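Local coordinates for SusD-like protein BACOVA_02651 (Bacteroides ovatus, PDB 5E75) that binds polysaccharide at the cell surface and probably captures xyloglucan before its transport into the periplasm for degradation, at residues A[57-60]-A[64-67]. Sequence-based numbering, arbitrary orientation.
With EDO (1,2-ethanediol), chain E.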
ATOM      1  N   TYR A  57      12.406 -12.751  -3.330  1.00 13.29           N
ATOM      2  CA  TYR A  57      12.719 -11.328  -3.518  1.00 13.86           C
ATOM      3  C   TYR A  57      13.431 -10.652  -2.347  1.00 14.70           C
ATOM      4  O   TYR A  57      13.131  -9.508  -2.016  1.00 13.52           O
ATOM      5  CB  TYR A  57      11.445 -10.553  -3.879  1.00 13.90           C
ATOM      6  CG  TYR A  57      10.618 -11.274  -4.908  1.00 18.84           C
ATOM      7  CD1 TYR A  57      11.193 -11.725  -6.094  1.00 19.81           C
ATOM      8  CD2 TYR A  57       9.280 -11.550  -4.679  1.00 18.61           C
ATOM      9  CE1 TYR A  57      10.439 -12.406  -7.039  1.00 23.51           C
ATOM     10  CE2 TYR A  57       8.520 -12.228  -5.619  1.00 25.95           C
ATOM     11  CZ  TYR A  57       9.113 -12.653  -6.791  1.00 29.02           C
ATOM     12  OH  TYR A  57       8.372 -13.330  -7.733  1.00 43.95           O
ATOM     13  N   PRO A  58      14.415 -11.328  -1.736  1.00 11.63           N
ATOM     14  CA  PRO A  58      15.088 -10.687  -0.598  1.00 12.94           C
ATOM     15  C   PRO A  58      15.820  -9.409  -0.998  1.00 11.89           C
ATOM     16  O   PRO A  58      16.045  -8.525  -0.161  1.00 12.05           O
ATOM     17  CB  PRO A  58      16.087 -11.752  -0.141  1.00 12.75           C
ATOM     18  CG  PRO A  58      16.327 -12.585  -1.333  1.00 12.80           C
ATOM     19  CD  PRO A  58      15.000 -12.658  -2.027  1.00 11.59           C
ATOM     20  N   GLN A  59      16.190  -9.323  -2.270  1.00 12.45           N
ATOM     21  CA  GLN A  59      16.939  -8.171  -2.751  1.00 12.48           C
ATOM     22  C   GLN A  59      16.180  -6.856  -2.570  1.00 11.35           C
ATOM     23  O   GLN A  59      16.799  -5.806  -2.465  1.00 10.87           O
ATOM     24  CB  GLN A  59      17.356  -8.334  -4.220  1.00 13.36           C
ATOM     25  CG  GLN A  59      16.211  -8.519  -5.205  1.00 14.70           C
ATOM     26  CD  GLN A  59      15.782  -9.966  -5.385  1.00 16.75           C
ATOM     27  OE1 GLN A  59      16.110 -10.834  -4.579  1.00 15.02           O
ATOM     28  NE2 GLN A  59      15.048 -10.231  -6.461  1.00 21.98           N
ATOM     29  N   PHE A  60      14.853  -6.909  -2.552  1.00 10.77           N
ATOM     30  CA  PHE A  60      14.073  -5.706  -2.317  1.00 11.56           C
ATOM     31  C   PHE A  60      14.225  -5.191  -0.897  1.00 11.72           C
ATOM     32  O   PHE A  60      14.202  -3.980  -0.652  1.00 12.07           O
ATOM     33  CB  PHE A  60      12.597  -5.918  -2.686  1.00 11.24           C
ATOM     34  CG  PHE A  60      12.363  -5.856  -4.150  1.00 10.74           C
ATOM     35  CD1 PHE A  60      12.621  -6.954  -4.940  1.00 10.98           C
ATOM     36  CD2 PHE A  60      11.963  -4.667  -4.760  1.00 12.60           C
ATOM     37  CE1 PHE A  60      12.455  -6.888  -6.301  1.00 14.26           C
ATOM     38  CE2 PHE A  60      11.796  -4.599  -6.123  1.00 11.96           C
ATOM     39  CZ  PHE A  60      12.039  -5.700  -6.889  1.00 11.44           C
ATOM     40  N   GLN A  64      19.460  -4.714  -3.043  1.00 12.56           N
ATOM     41  CA  GLN A  64      20.335  -5.300  -4.047  1.00 13.22           C
ATOM     42  C   GLN A  64      19.581  -5.660  -5.331  1.00 12.36           C
ATOM     43  O   GLN A  64      19.933  -6.596  -6.036  1.00 14.10           O
ATOM     44  CB  GLN A  64      21.035  -6.521  -3.464  1.00 15.38           C
ATOM     45  CG  GLN A  64      21.900  -6.189  -2.254  1.00 19.02           C
ATOM     46  CD  GLN A  64      22.426  -7.419  -1.561  1.00 25.46           C
ATOM     47  OE1 GLN A  64      21.805  -7.936  -0.639  1.00 25.63           O
ATOM     48  NE2 GLN A  64      23.580  -7.900  -2.007  1.00 31.18           N
ATOM     49  N   VAL A  65      18.557  -4.879  -5.654  1.00 12.25           N
ATOM     50  CA  VAL A  65      17.758  -5.125  -6.851  1.00 13.36           C
ATOM     51  C   VAL A  65      18.533  -4.762  -8.121  1.00 13.27           C
ATOM     52  O   VAL A  65      19.227  -3.750  -8.166  1.00 14.52           O
ATOM     53  CB  VAL A  65      16.443  -4.324  -6.812  1.00 11.04           C
ATOM     54  CG1 VAL A  65      15.577  -4.624  -8.048  1.00 13.98           C
ATOM     55  CG2 VAL A  65      15.667  -4.633  -5.556  1.00 12.58           C
ATOM     56  N   THR A  66      18.425  -5.610  -9.139  1.00 13.38           N
ATOM     57  CA  THR A  66      19.023  -5.329 -10.442  1.00 14.73           C
ATOM     58  C   THR A  66      17.944  -4.901 -11.426  1.00 13.86           C
ATOM     59  O   THR A  66      16.755  -5.157 -11.231  1.00 14.19           O
ATOM     60  CB  THR A  66      19.746  -6.542 -11.037  1.00 18.34           C
ATOM     61  OG1 THR A  66      18.785  -7.466 -11.558  1.00 27.73           O
ATOM     62  CG2 THR A  66      20.608  -7.238  -9.999  1.00 22.48           C
ATOM     63  N   ALA A  67      18.371  -4.243 -12.498  1.00 16.24           N
ATOM     64  CA  ALA A  67      17.448  -3.730 -13.506  1.00 14.98           C
ATOM     65  C   ALA A  67      16.677  -4.818 -14.241  1.00 16.17           C
ATOM     66  O   ALA A  67      15.641  -4.520 -14.847  1.00 15.64           O
ATOM     67  CB  ALA A  67      18.192  -2.866 -14.497  1.00 16.14           C
TER
HETATM   68  C1  EDO E 604      10.666 -10.123   1.039  1.00 17.32           C
HETATM   69  O1  EDO E 604      11.874 -10.937   0.961  1.00 13.51           O
HETATM   70  C2  EDO E 604      10.106  -9.651  -0.311  1.00 17.74           C
HETATM   71  O2  EDO E 604      10.801  -8.500  -0.777  1.00 17.08           O
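With CG1 of V65 anti to the backbone N (chi1 -178°), its other methyl, CG2, lies anti to the carbonyl carbon and from there meets the ring of F60, whose chi1 of -78° sets CG beside its own backbone N. V65 CG2 sits squarely over the ring, 3.6 Å from the F60 centroid and 6° off the normal, a CH-pi contact in which the methyl is nearly equidistant from all six carbons. V65 CG1 adds a contact to F60 CZ, at 3.9 Å. V65 CG2 also lies 3.5 Å from Q59 O and 3.9 Å from Q59 CG, so one methyl fills the corner between ring, carbonyl and glutamine chain. Q59 bends at chi2 and crosses V65 at about a right angle; its NE2 then hydrogen-bonds OD2 of D69. The backbone tie is the hydrogen bond from Q64 N to Q59 O, 2.9 Å and nearly straight. Reaching back five positions, it ties the start of the following loop onto helix 58-62, a local helix-to-loop turn in this SusD-family protein. Away from this junction, a 1,2-ethanediol, probably from the crystallisation liquor, donates a hydrogen bond from O2 to Y57 O at 2.8 Å. The loop leads into helix 70-95: F60 packs on P42 and I43 of helix 40-46, while F60 and V65 touch, respectively, N71 and L72 of helix 70-95.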